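Local coordinates for extracellular solute-binding protein (PDB 3PU5) that probably binds a small solute, perhaps a polyamine, outside the cytoplasmic membrane and delivers it to an uptake transporter, at residues Leu49-Ser54 with Asp61-Gly66; Ala80-Lys85 with Met244-Gly249; Gly212-Thr217 with His292-Ile297; Phe218-Glu221 with Met227-Trp230. All coordinates share one frame; numbering follows the deposited sequence.

Contact 1: Leu49-Ser54 with Asp61-Gly66; sequences LKILSS and DVAAFG
I51 of helix 44-53 touches A63 and F65 of strand 62-65. The helix lies on the sheet of a lobe in a fold consistent with the type II periplasmic binding proteins. D61 leads into the strand; OD1 takes the N-H of Y9 and OD2 that of K251. V62 follows with its side chain pointing away from the helix and packs on V10. A63 points toward the helix, and its CB lies 4.0 Å from I51 CD1. A64 points away again, and its N donates to T11 OG1. F65 is the second residue to point toward the helix. Its first torsion (chi1 52°) turns the ring to the helix, with CE2 the atom nearest I51. M70 of helix 67-75 also touches F65, and L73 of the same helix touches I51. G66 ends the segment at the N-cap position of helix 67-75. On the other side of the contact, I51 CG1 is anti to the carbonyl carbon (chi1 -69°) and carries CD1 out to the strand. That methyl meets the F65 ring at its edge, in the ring plane, with I51 CD1 3.9 Å from F65 CE2.

Contact 2: Ala80-Lys85 with Met244-Gly249; sequences AQVDEK and MAVVKG
The flat groups that meet are peptides of A80 and V246; no ring takes part. A80 N donates to V246 O at 2.7 Å, nearly straight at 169°, with the donor tilted 21° from the carbonyl plane. K248 CG lies 3.7 Å from A80 N. The other polar pair is joined indirectly. A water donates to A80 O at 2.7 Å and accepts from V246 N at 2.7 Å. It stands where an antiparallel hydrogen-bonded pair would have its second direct bond. The start of the loop, A80 to V82, runs beside the end of strand 238-246, while A245 and V247 bond through their backbones to A63 and D61. The loop start flanks the antiparallel sheet of a fold consistent with type II periplasmic binding proteins. Beside these backbone links the contact is apolar. V246 CG1, anti to its backbone N (chi1 178°), lies 4.0 Å from A80 CB. The other branch, V246 CG2, is 3.8 Å from V82 CG1. Helix 252-262 adds E252 against A80 and K256 against V246. K248 runs on extended, and its NZ bonds to K77 O. Further along, D83 OD1 accepts K85 N at 2.8 Å in an Asx turn.

Contact 3: Gly212-Thr217 with His292-Ile297; sequences GWDGRT and HRLPSI
D214 brings one carboxylate oxygen, OD2, against L294 and P295. The side chain can be followed outward from the helix. CB points toward loop 292-297 and lies 4.2 Å from P295 CD. CG stands between the backbone N and the carbonyl carbon (chi1 57°) and comes within 4.0 Å of P295 CD. At the tip the two oxygens part. OD1 turns to the sheet and accepts the backbone N-H of S112. OD2 turns to the loop and comes within 3.2 Å of P295 CD and 3.3 Å of L294 CD1. These are close oxygen-to-carbon approaches, and no hydrogen bond crosses between the two segments. The D214 and P295 side chains cross at about a right angle. L294 reaches the aspartate with one methyl only: CG is anti to the backbone N (chi1 -163°), and CD1 comes nearer than the start of the side chain would suggest. D214 is the first residue of its helix, so the helix end would probably favour a negative charge on this buried group. W213 holds the N-cap position, and its O takes two donors from opposite faces of the carbonyl plane, T217 N at 3.0 Å and T217 OG1 at 2.6 Å. The site lies across the chain's centre from contacts 1 and 2, probably in the second lobe, where strand 209-213 passes directly into helix 214-223. Loop 292-297, on its way to helix 305-322, covers this junction, with P295 also resting on S112 of strand 111-117 and W230 of strand 229-231.

Contact 4: Phe218-Glu221 with Met227-Trp230; sequences FIAE and MVKW
F218 CG is anti to its carbonyl carbon (chi1 -62°), and W230 CG is anti to its backbone N (chi1 -173°). These torsions bring the two rings together although the F218 side chain leaves the helix pointing away from the strand. The pair is an offset edge-to-face stack. The edge of F218 turns to the face of the W230 six-membered ring, with centroids 5.7 Å apart and planes at 84°. F218 CE1 also comes within 3.9 Å of W230 CB. W230 NE1 is held by G212 O, which would help fix the rotation of the indole. Here helix 214-223 is followed by a short turn and by strand 229-231, which packs back against it. From the helix, A220 CB meets V228 CG2 at 3.7 Å, just before the strand. L202 and T203 of helix 197-204 also touch V228. E221 CB lies 3.3 Å from V228 O, and the E221 side chain runs on extended. A water donates to E221 OE1 at 2.8 Å and accepts from W230 N at 3.0 Å. The same OE1 forms a salt bridge with R293 NH1. K229 bends at its end, and its NZ stays 4.6 Å from E221 OE2, too far for a bond. The helix and strand are joined by the ring pair and by A220 with V228, beside a carboxylate that a water links to W230 N. The R293 salt bridge and the nearby lysine would probably favour the ionised form of E221.

How the contacts relate
Contact 1 comes first and closes a short loop between helix 44-53 and strand 62-65. Contact 2 opens next, at 80-85, and closes far along the chain at 244-249. Contact 3 opens within that span, at 212-217, but closes beyond it at 292-297, so contacts 2 and 3 cross. Contact 4 is a short local closure that falls within the spans of both. In space they form two groups. Contacts 1 and 2 join through the backbones of strands 62-65 and 238-246. Contacts 3 and 4 share helix 214-223 on the opposite side of the chain's centre. The same branched sheet reaches both groups, with centres of contacts 1 and 3 about 29 Å apart.

Contact 1: Leu49-Ser54 with Asp61-Gly66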
loop_
_atom_site.group_PDB
_atom_site.type_symbol
_atom_site.label_atom_id
_atom_site.label_comp_id
_atom_site.label_asym_id
_atom_site.label_seq_id
_atom_site.Cartn_x
_atom_site.Cartn_y
_atom_site.Cartn_z
ATOM N N LEU A 49 19.148 -3.342 4.858
ATOM C CA LEU A 49 20.379 -3.859 5.467
ATOM C C LEU A 49 21.592 -3.025 5.042
ATOM O O LEU A 49 22.485 -2.730 5.848
ATOM C CB LEU A 49 20.602 -5.341 5.142
ATOM C CG LEU A 49 21.854 -5.922 5.824
ATOM C CD1 LEU A 49 21.755 -5.791 7.340
ATOM C CD2 LEU A 49 22.097 -7.376 5.433
ATOM N N LYS A 50 21.615 -2.631 3.775
ATOM C CA LYS A 50 22.723 -1.826 3.280
ATOM C C LYS A 50 22.807 -0.505 4.028
ATOM O O LYS A 50 23.889 -0.076 4.413
ATOM C CB LYS A 50 22.605 -1.576 1.783
ATOM C CG LYS A 50 23.792 -0.823 1.213
ATOM C CD LYS A 50 23.994 -1.186 -0.246
ATOM C CE LYS A 50 25.151 -0.424 -0.869
ATOM N NZ LYS A 50 25.255 -0.807 -2.297
ATOM N N ILE A 51 21.657 0.129 4.246
ATOM C CA ILE A 51 21.624 1.374 5.003
ATOM C C ILE A 51 21.967 1.126 6.466
ATOM O O ILE A 51 22.699 1.893 7.079
ATOM C CB ILE A 51 20.255 2.067 4.921
ATOM C CG1 ILE A 51 20.003 2.592 3.503
ATOM C CG2 ILE A 51 20.195 3.203 5.930
ATOM C CD1 ILE A 51 18.525 2.820 3.198
ATOM N N LEU A 52 21.430 0.045 7.018
ATOM C CA LEU A 52 21.755 -0.355 8.380
ATOM C C LEU A 52 23.259 -0.527 8.573
ATOM O O LEU A 52 23.834 -0.055 9.559
ATOM C CB LEU A 52 21.068 -1.681 8.699
ATOM C CG LEU A 52 19.908 -1.605 9.678
ATOM C CD1 LEU A 52 19.004 -2.826 9.515
ATOM C CD2 LEU A 52 20.462 -1.498 11.095
ATOM N N SER A 53 23.883 -1.215 7.620
ATOM C CA SER A 53 25.286 -1.621 7.723
ATOM C C SER A 53 26.246 -0.472 7.493
ATOM O O SER A 53 27.436 -0.575 7.793
ATOM C CB SER A 53 25.591 -2.695 6.682
ATOM O OG SER A 53 24.685 -3.773 6.781
ATOM N N SER A 54 25.737 0.620 6.942
ATOM C CA SER A 54 26.612 1.681 6.470
ATOM C C SER A 54 27.449 2.305 7.579
ATOM O O SER A 54 26.999 2.454 8.719
ATOM C CB SER A 54 25.818 2.762 5.746
ATOM O OG SER A 54 26.682 3.796 5.310
ATOM N N ASP A 61 20.876 8.611 -0.195
ATOM C CA ASP A 61 20.410 9.843 0.441
ATOM C C ASP A 61 18.924 9.787 0.817
ATOM O O ASP A 61 18.486 10.424 1.783
ATOM C CB ASP A 61 20.660 11.018 -0.500
ATOM C CG ASP A 61 22.105 11.089 -0.944
ATOM O OD1 ASP A 61 22.386 10.794 -2.127
ATOM O OD2 ASP A 61 22.954 11.401 -0.089
ATOM N N VAL A 62 18.152 9.038 0.037
ATOM C CA VAL A 62 16.717 8.908 0.284
ATOM C C VAL A 62 16.346 7.438 0.353
ATOM O O VAL A 62 16.618 6.670 -0.574
ATOM C CB VAL A 62 15.867 9.625 -0.789
ATOM C CG1 VAL A 62 14.363 9.340 -0.574
ATOM C CG2 VAL A 62 16.130 11.127 -0.752
ATOM N N ALA A 63 15.758 7.050 1.478
ATOM C CA ALA A 63 15.293 5.691 1.667
ATOM C C ALA A 63 13.859 5.636 1.205
ATOM O O ALA A 63 13.005 6.335 1.744
ATOM C CB ALA A 63 15.392 5.291 3.127
ATOM N N ALA A 64 13.594 4.820 0.192
ATOM C CA ALA A 64 12.249 4.720 -0.341
ATOM C C ALA A 64 11.934 3.266 -0.627
ATOM O O ALA A 64 12.365 2.719 -1.650
ATOM C CB ALA A 64 12.124 5.567 -1.613
ATOM N N PHE A 65 11.214 2.628 0.287
ATOM C CA PHE A 65 10.835 1.227 0.130
ATOM C C PHE A 65 9.791 0.778 1.160
ATOM O O PHE A 65 9.250 1.593 1.898
ATOM C CB PHE A 65 12.061 0.298 0.150
ATOM C CG PHE A 65 12.967 0.500 1.331
ATOM C CD1 PHE A 65 12.647 -0.036 2.572
ATOM C CD2 PHE A 65 14.154 1.205 1.195
ATOM C CE1 PHE A 65 13.492 0.151 3.670
ATOM C CE2 PHE A 65 15.005 1.393 2.285
ATOM C CZ PHE A 65 14.671 0.866 3.523
ATOM N N GLY A 66 9.530 -0.527 1.200
ATOM C CA GLY A 66 8.465 -1.098 2.010
ATOM C C GLY A 66 8.488 -0.802 3.498
ATOM O O GLY A 66 9.547 -0.614 4.091
#

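Contact 2: Ala80-Lys85 with Met244-Gly249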
loop_
_atom_site.group_PDB
_atom_site.type_symbol
_atom_site.label_atom_id
_atom_site.label_comp_id
_atom_site.label_asym_id
_atom_site.label_seq_id
_atom_site.Cartn_x
_atom_site.Cartn_y
_atom_site.Cartn_z
ATOM N N ALA A 80 16.618 10.786 9.154
ATOM C CA ALA A 80 16.643 12.132 9.716
ATOM C C ALA A 80 15.235 12.638 10.004
ATOM O O ALA A 80 14.279 12.274 9.320
ATOM C CB ALA A 80 17.381 13.094 8.785
ATOM N N GLN A 81 15.113 13.482 11.020
ATOM C CA GLN A 81 13.835 14.119 11.324
ATOM C C GLN A 81 13.404 15.046 10.187
ATOM O O GLN A 81 14.225 15.746 9.594
ATOM C CB GLN A 81 13.919 14.894 12.647
ATOM C CG GLN A 81 14.947 16.036 12.632
ATOM C CD GLN A 81 15.146 16.689 14.000
ATOM O OE1 GLN A 81 14.285 17.441 14.483
ATOM N NE2 GLN A 81 16.292 16.416 14.624
ATOM N N VAL A 82 12.116 15.030 9.869
ATOM C CA VAL A 82 11.569 15.929 8.870
ATOM C C VAL A 82 10.233 16.472 9.354
ATOM O O VAL A 82 9.501 15.793 10.076
ATOM C CB VAL A 82 11.369 15.237 7.493
ATOM C CG1 VAL A 82 12.712 14.924 6.834
ATOM C CG2 VAL A 82 10.521 13.973 7.631
ATOM N N ASP A 83 9.919 17.699 8.955
ATOM C CA ASP A 83 8.632 18.296 9.276
ATOM C C ASP A 83 8.262 19.370 8.263
ATOM O O ASP A 83 8.949 19.564 7.258
ATOM C CB ASP A 83 8.631 18.874 10.702
ATOM C CG ASP A 83 9.684 19.950 10.906
ATOM O OD1 ASP A 83 9.986 20.699 9.954
ATOM O OD2 ASP A 83 10.206 20.055 12.035
ATOM N N GLU A 84 7.170 20.071 8.541
ATOM C CA GLU A 84 6.645 21.082 7.631
ATOM C C GLU A 84 7.596 22.253 7.381
ATOM O O GLU A 84 7.484 22.933 6.363
ATOM C CB GLU A 84 5.285 21.565 8.140
ATOM C CG GLU A 84 4.318 20.396 8.299
ATOM C CD GLU A 84 3.123 20.704 9.173
ATOM O OE1 GLU A 84 2.911 21.893 9.516
ATOM O OE2 GLU A 84 2.392 19.742 9.509
ATOM N N LYS A 85 8.527 22.488 8.301
ATOM C CA LYS A 85 9.538 23.523 8.102
ATOM C C LYS A 85 10.516 23.096 7.019
ATOM O O LYS A 85 10.771 23.842 6.071
ATOM C CB LYS A 85 10.314 23.795 9.394
ATOM C CG LYS A 85 9.558 24.602 10.436
ATOM C CD LYS A 85 9.035 23.735 11.574
ATOM C CE LYS A 85 7.765 22.984 11.195
ATOM N NZ LYS A 85 7.086 22.373 12.385
HETATM N N MSE A 244 8.866 6.962 2.349
HETATM C CA MSE A 244 10.008 7.772 1.968
HETATM C C MSE A 244 10.612 8.459 3.193
HETATM O O MSE A 244 9.895 8.975 4.042
HETATM C CB MSE A 244 9.614 8.825 0.934
HETATM C CG MSE A 244 10.818 9.554 0.340
HETATM SE SE MSE A 244 10.324 10.717 -1.187
HETATM C CE MSE A 244 10.021 9.352 -2.562
ATOM N N ALA A 245 11.936 8.479 3.258
ATOM C CA ALA A 245 12.649 9.074 4.377
ATOM C C ALA A 245 14.031 9.573 3.959
ATOM O O ALA A 245 14.641 9.055 3.014
ATOM C CB ALA A 245 12.780 8.063 5.531
ATOM N N VAL A 246 14.521 10.567 4.696
ATOM C CA VAL A 246 15.868 11.089 4.522
ATOM C C VAL A 246 16.870 10.285 5.356
ATOM O O VAL A 246 16.702 10.142 6.567
ATOM C CB VAL A 246 15.942 12.565 4.958
ATOM C CG1 VAL A 246 17.374 13.088 4.824
ATOM C CG2 VAL A 246 14.979 13.414 4.132
ATOM N N VAL A 247 17.916 9.778 4.704
ATOM C CA VAL A 247 18.965 8.996 5.369
ATOM C C VAL A 247 19.952 9.866 6.155
ATOM O O VAL A 247 20.612 10.739 5.583
ATOM C CB VAL A 247 19.754 8.165 4.334
ATOM C CG1 VAL A 247 20.966 7.498 4.983
ATOM C CG2 VAL A 247 18.829 7.139 3.657
ATOM N N LYS A 248 20.041 9.635 7.464
ATOM C CA LYS A 248 20.955 10.400 8.317
ATOM C C LYS A 248 22.372 10.368 7.766
ATOM O O LYS A 248 22.896 9.298 7.481
ATOM C CB LYS A 248 20.990 9.824 9.736
ATOM C CG LYS A 248 19.976 10.382 10.708
ATOM C CD LYS A 248 20.317 9.918 12.128
ATOM C CE LYS A 248 19.108 10.000 13.053
ATOM N NZ LYS A 248 19.425 9.467 14.417
ATOM N N GLY A 249 22.992 11.537 7.626
ATOM C CA GLY A 249 24.384 11.616 7.211
ATOM C C GLY A 249 24.595 11.664 5.709
ATOM O O GLY A 249 25.726 11.762 5.244
HETATM O O HOH W 1 13.323 11.413 6.981
#

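Contact 3: Gly212-Thr217 with His292-Ile297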
loop_
_atom_site.group_PDB
_atom_site.type_symbol
_atom_site.label_atom_id
_atom_site.label_comp_id
_atom_site.label_asym_id
_atom_site.label_seq_id
_atom_site.Cartn_x
_atom_site.Cartn_y
_atom_site.Cartn_z
ATOM N N GLY A 212 -9.437 -7.395 -3.411
ATOM C CA GLY A 212 -8.651 -7.005 -4.563
ATOM C C GLY A 212 -8.218 -5.551 -4.466
ATOM O O GLY A 212 -8.775 -4.769 -3.681
ATOM N N TRP A 213 -7.229 -5.185 -5.273
ATOM C CA TRP A 213 -6.660 -3.844 -5.223
ATOM C C TRP A 213 -7.412 -2.886 -6.127
ATOM O O TRP A 213 -7.864 -3.266 -7.211
ATOM C CB TRP A 213 -5.159 -3.889 -5.550
ATOM C CG TRP A 213 -4.405 -4.436 -4.379
ATOM C CD1 TRP A 213 -3.797 -3.720 -3.391
ATOM C CD2 TRP A 213 -4.252 -5.816 -4.028
ATOM N NE1 TRP A 213 -3.255 -4.566 -2.458
ATOM C CE2 TRP A 213 -3.520 -5.862 -2.826
ATOM C CE3 TRP A 213 -4.649 -7.022 -4.624
ATOM C CZ2 TRP A 213 -3.183 -7.059 -2.202
ATOM C CZ3 TRP A 213 -4.307 -8.220 -4.000
ATOM C CH2 TRP A 213 -3.582 -8.226 -2.801
ATOM N N ASP A 214 -7.568 -1.648 -5.673
ATOM C CA ASP A 214 -8.319 -0.672 -6.461
ATOM C C ASP A 214 -7.710 -0.463 -7.846
ATOM O O ASP A 214 -8.385 -0.670 -8.850
ATOM C CB ASP A 214 -8.543 0.661 -5.719
ATOM C CG ASP A 214 -7.243 1.334 -5.261
ATOM O OD1 ASP A 214 -6.214 0.655 -5.025
ATOM O OD2 ASP A 214 -7.262 2.570 -5.118
ATOM N N GLY A 215 -6.439 -0.074 -7.901
ATOM C CA GLY A 215 -5.797 0.217 -9.174
ATOM C C GLY A 215 -5.800 -0.961 -10.134
ATOM O O GLY A 215 -6.195 -0.841 -11.297
ATOM N N ARG A 216 -5.347 -2.109 -9.643
ATOM C CA ARG A 216 -5.311 -3.316 -10.452
ATOM C C ARG A 216 -6.683 -3.653 -11.018
ATOM O O ARG A 216 -6.808 -4.015 -12.191
ATOM C CB ARG A 216 -4.765 -4.474 -9.625
ATOM C CG ARG A 216 -3.277 -4.341 -9.382
ATOM C CD ARG A 216 -2.728 -5.485 -8.572
ATOM N NE ARG A 216 -1.440 -5.904 -9.108
ATOM C CZ ARG A 216 -0.270 -5.681 -8.532
ATOM N NH1 ARG A 216 -0.204 -5.038 -7.373
ATOM N NH2 ARG A 216 0.839 -6.108 -9.117
ATOM N N THR A 217 -7.713 -3.524 -10.184
ATOM C CA THR A 217 -9.064 -3.860 -10.610
ATOM C C THR A 217 -9.574 -2.822 -11.620
ATOM O O THR A 217 -10.266 -3.182 -12.582
ATOM C CB THR A 217 -10.030 -3.983 -9.409
ATOM O OG1 THR A 217 -9.481 -4.877 -8.431
ATOM C CG2 THR A 217 -11.374 -4.525 -9.862
ATOM N N HIS A 292 -13.762 9.344 -9.888
ATOM C CA HIS A 292 -15.019 8.769 -9.437
ATOM C C HIS A 292 -14.889 7.423 -8.717
ATOM O O HIS A 292 -15.861 6.937 -8.132
ATOM C CB HIS A 292 -16.001 8.660 -10.615
ATOM C CG HIS A 292 -16.193 9.950 -11.356
ATOM N ND1 HIS A 292 -16.770 11.063 -10.777
ATOM C CD2 HIS A 292 -15.866 10.311 -12.619
ATOM C CE1 HIS A 292 -16.795 12.050 -11.655
ATOM N NE2 HIS A 292 -16.254 11.623 -12.781
ATOM N N ARG A 293 -13.706 6.820 -8.740
ATOM C CA ARG A 293 -13.576 5.466 -8.193
ATOM C C ARG A 293 -12.460 5.254 -7.165
ATOM O O ARG A 293 -12.580 4.398 -6.284
ATOM C CB ARG A 293 -13.506 4.422 -9.321
ATOM C CG ARG A 293 -12.526 4.749 -10.425
ATOM C CD ARG A 293 -12.707 3.816 -11.608
ATOM N NE ARG A 293 -11.743 4.115 -12.662
ATOM C CZ ARG A 293 -11.431 3.298 -13.664
ATOM N NH1 ARG A 293 -12.002 2.106 -13.758
ATOM N NH2 ARG A 293 -10.537 3.675 -14.570
ATOM N N LEU A 294 -11.378 6.014 -7.278
ATOM C CA LEU A 294 -10.323 5.956 -6.286
ATOM C C LEU A 294 -10.904 6.262 -4.913
ATOM O O LEU A 294 -11.634 7.238 -4.753
ATOM C CB LEU A 294 -9.243 6.973 -6.614
ATOM C CG LEU A 294 -7.917 6.731 -5.904
ATOM C CD1 LEU A 294 -7.220 5.570 -6.573
ATOM C CD2 LEU A 294 -7.063 7.987 -5.965
ATOM N N PRO A 295 -10.587 5.427 -3.910
ATOM C CA PRO A 295 -11.137 5.697 -2.570
ATOM C C PRO A 295 -10.556 6.994 -2.010
ATOM O O PRO A 295 -9.380 7.294 -2.233
ATOM C CB PRO A 295 -10.648 4.500 -1.738
ATOM C CG PRO A 295 -9.373 4.055 -2.465
ATOM C CD PRO A 295 -9.736 4.220 -3.926
ATOM N N SER A 296 -11.383 7.744 -1.291
ATOM C CA SER A 296 -11.002 9.043 -0.755
ATOM C C SER A 296 -9.821 8.952 0.208
ATOM O O SER A 296 -9.732 8.037 1.022
ATOM C CB SER A 296 -12.198 9.676 -0.031
ATOM O OG SER A 296 -11.824 10.910 0.546
ATOM N N ILE A 297 -8.934 9.935 0.123
ATOM C CA ILE A 297 -7.763 10.004 0.981
ATOM C C ILE A 297 -8.185 10.000 2.450
ATOM O O ILE A 297 -7.482 9.454 3.307
ATOM C CB ILE A 297 -6.903 11.254 0.649
ATOM C CG1 ILE A 297 -5.571 11.243 1.405
ATOM C CG2 ILE A 297 -7.676 12.548 0.924
ATOM C CD1 ILE A 297 -4.644 12.389 0.987
#

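Contact 4: Phe218-Glu221 with Met227-Trp230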
loop_
_atom_site.group_PDB
_atom_site.type_symbol
_atom_site.label_atom_id
_atom_site.label_comp_id
_atom_site.label_asym_id
_atom_site.label_seq_id
_atom_site.Cartn_x
_atom_site.Cartn_y
_atom_site.Cartn_z
ATOM N N PHE A 218 -9.214 -1.548 -11.422
ATOM C CA PHE A 218 -9.638 -0.484 -12.343
ATOM C C PHE A 218 -9.093 -0.759 -13.741
ATOM O O PHE A 218 -9.808 -0.636 -14.732
ATOM C CB PHE A 218 -9.178 0.914 -11.886
ATOM C CG PHE A 218 -9.740 1.363 -10.552
ATOM C CD1 PHE A 218 -10.919 0.848 -10.060
ATOM C CD2 PHE A 218 -9.085 2.343 -9.814
ATOM C CE1 PHE A 218 -11.429 1.278 -8.846
ATOM C CE2 PHE A 218 -9.578 2.779 -8.599
ATOM C CZ PHE A 218 -10.755 2.248 -8.112
ATOM N N ILE A 219 -7.820 -1.134 -13.808
ATOM C CA ILE A 219 -7.181 -1.465 -15.078
ATOM C C ILE A 219 -7.932 -2.594 -15.785
ATOM O O ILE A 219 -8.235 -2.497 -16.977
ATOM C CB ILE A 219 -5.701 -1.827 -14.869
ATOM C CG1 ILE A 219 -4.948 -0.607 -14.321
ATOM C CG2 ILE A 219 -5.070 -2.326 -16.179
ATOM C CD1 ILE A 219 -3.533 -0.899 -13.853
ATOM N N ALA A 220 -8.247 -3.652 -15.040
ATOM C CA ALA A 220 -9.007 -4.776 -15.581
ATOM C C ALA A 220 -10.416 -4.349 -15.989
ATOM O O ALA A 220 -10.908 -4.744 -17.047
ATOM C CB ALA A 220 -9.070 -5.928 -14.569
ATOM N N GLU A 221 -11.057 -3.538 -15.156
ATOM C CA GLU A 221 -12.381 -3.021 -15.470
ATOM C C GLU A 221 -12.371 -2.265 -16.803
ATOM O O GLU A 221 -13.303 -2.382 -17.597
ATOM C CB GLU A 221 -12.868 -2.090 -14.356
ATOM C CG GLU A 221 -14.185 -1.383 -14.657
ATOM C CD GLU A 221 -14.552 -0.336 -13.604
ATOM O OE1 GLU A 221 -13.695 -0.007 -12.753
ATOM O OE2 GLU A 221 -15.700 0.158 -13.631
HETATM N N MSE A 227 -16.300 -5.887 -16.944
HETATM C CA MSE A 227 -16.563 -7.271 -16.540
HETATM C C MSE A 227 -16.236 -7.505 -15.057
HETATM O O MSE A 227 -16.803 -8.396 -14.405
HETATM C CB MSE A 227 -15.762 -8.227 -17.420
HETATM C CG MSE A 227 -16.326 -9.626 -17.538
HETATM SE SE MSE A 227 -14.995 -10.820 -18.365
HETATM C CE MSE A 227 -14.480 -9.753 -19.880
ATOM N N VAL A 228 -15.308 -6.710 -14.532
ATOM C CA VAL A 228 -15.006 -6.747 -13.104
ATOM C C VAL A 228 -15.147 -5.346 -12.530
ATOM O O VAL A 228 -14.977 -4.357 -13.249
ATOM C CB VAL A 228 -13.587 -7.273 -12.821
ATOM C CG1 VAL A 228 -13.448 -8.697 -13.312
ATOM C CG2 VAL A 228 -12.547 -6.369 -13.466
ATOM N N LYS A 229 -15.483 -5.263 -11.247
ATOM C CA LYS A 229 -15.620 -3.978 -10.589
ATOM C C LYS A 229 -15.042 -4.062 -9.185
ATOM O O LYS A 229 -14.839 -5.162 -8.649
ATOM C CB LYS A 229 -17.084 -3.533 -10.547
ATOM C CG LYS A 229 -17.592 -2.976 -11.869
ATOM C CD LYS A 229 -18.819 -2.107 -11.659
ATOM C CE LYS A 229 -19.236 -1.404 -12.944
ATOM N NZ LYS A 229 -19.536 -2.362 -14.044
ATOM N N TRP A 230 -14.778 -2.895 -8.604
ATOM C CA TRP A 230 -14.151 -2.792 -7.291
ATOM C C TRP A 230 -15.078 -2.044 -6.355
ATOM O O TRP A 230 -15.691 -1.047 -6.747
ATOM C CB TRP A 230 -12.829 -2.034 -7.401
ATOM C CG TRP A 230 -12.003 -2.013 -6.141
ATOM C CD1 TRP A 230 -11.206 -3.009 -5.667
ATOM C CD2 TRP A 230 -11.882 -0.925 -5.210
ATOM N NE1 TRP A 230 -10.593 -2.616 -4.500
ATOM C CE2 TRP A 230 -10.993 -1.340 -4.197
ATOM C CE3 TRP A 230 -12.442 0.358 -5.135
ATOM C CZ2 TRP A 230 -10.649 -0.516 -3.116
ATOM C CZ3 TRP A 230 -12.099 1.176 -4.060
ATOM C CH2 TRP A 230 -11.209 0.730 -3.065
HETATM O O HOH W 2 -14.632 -0.350 -10.172
#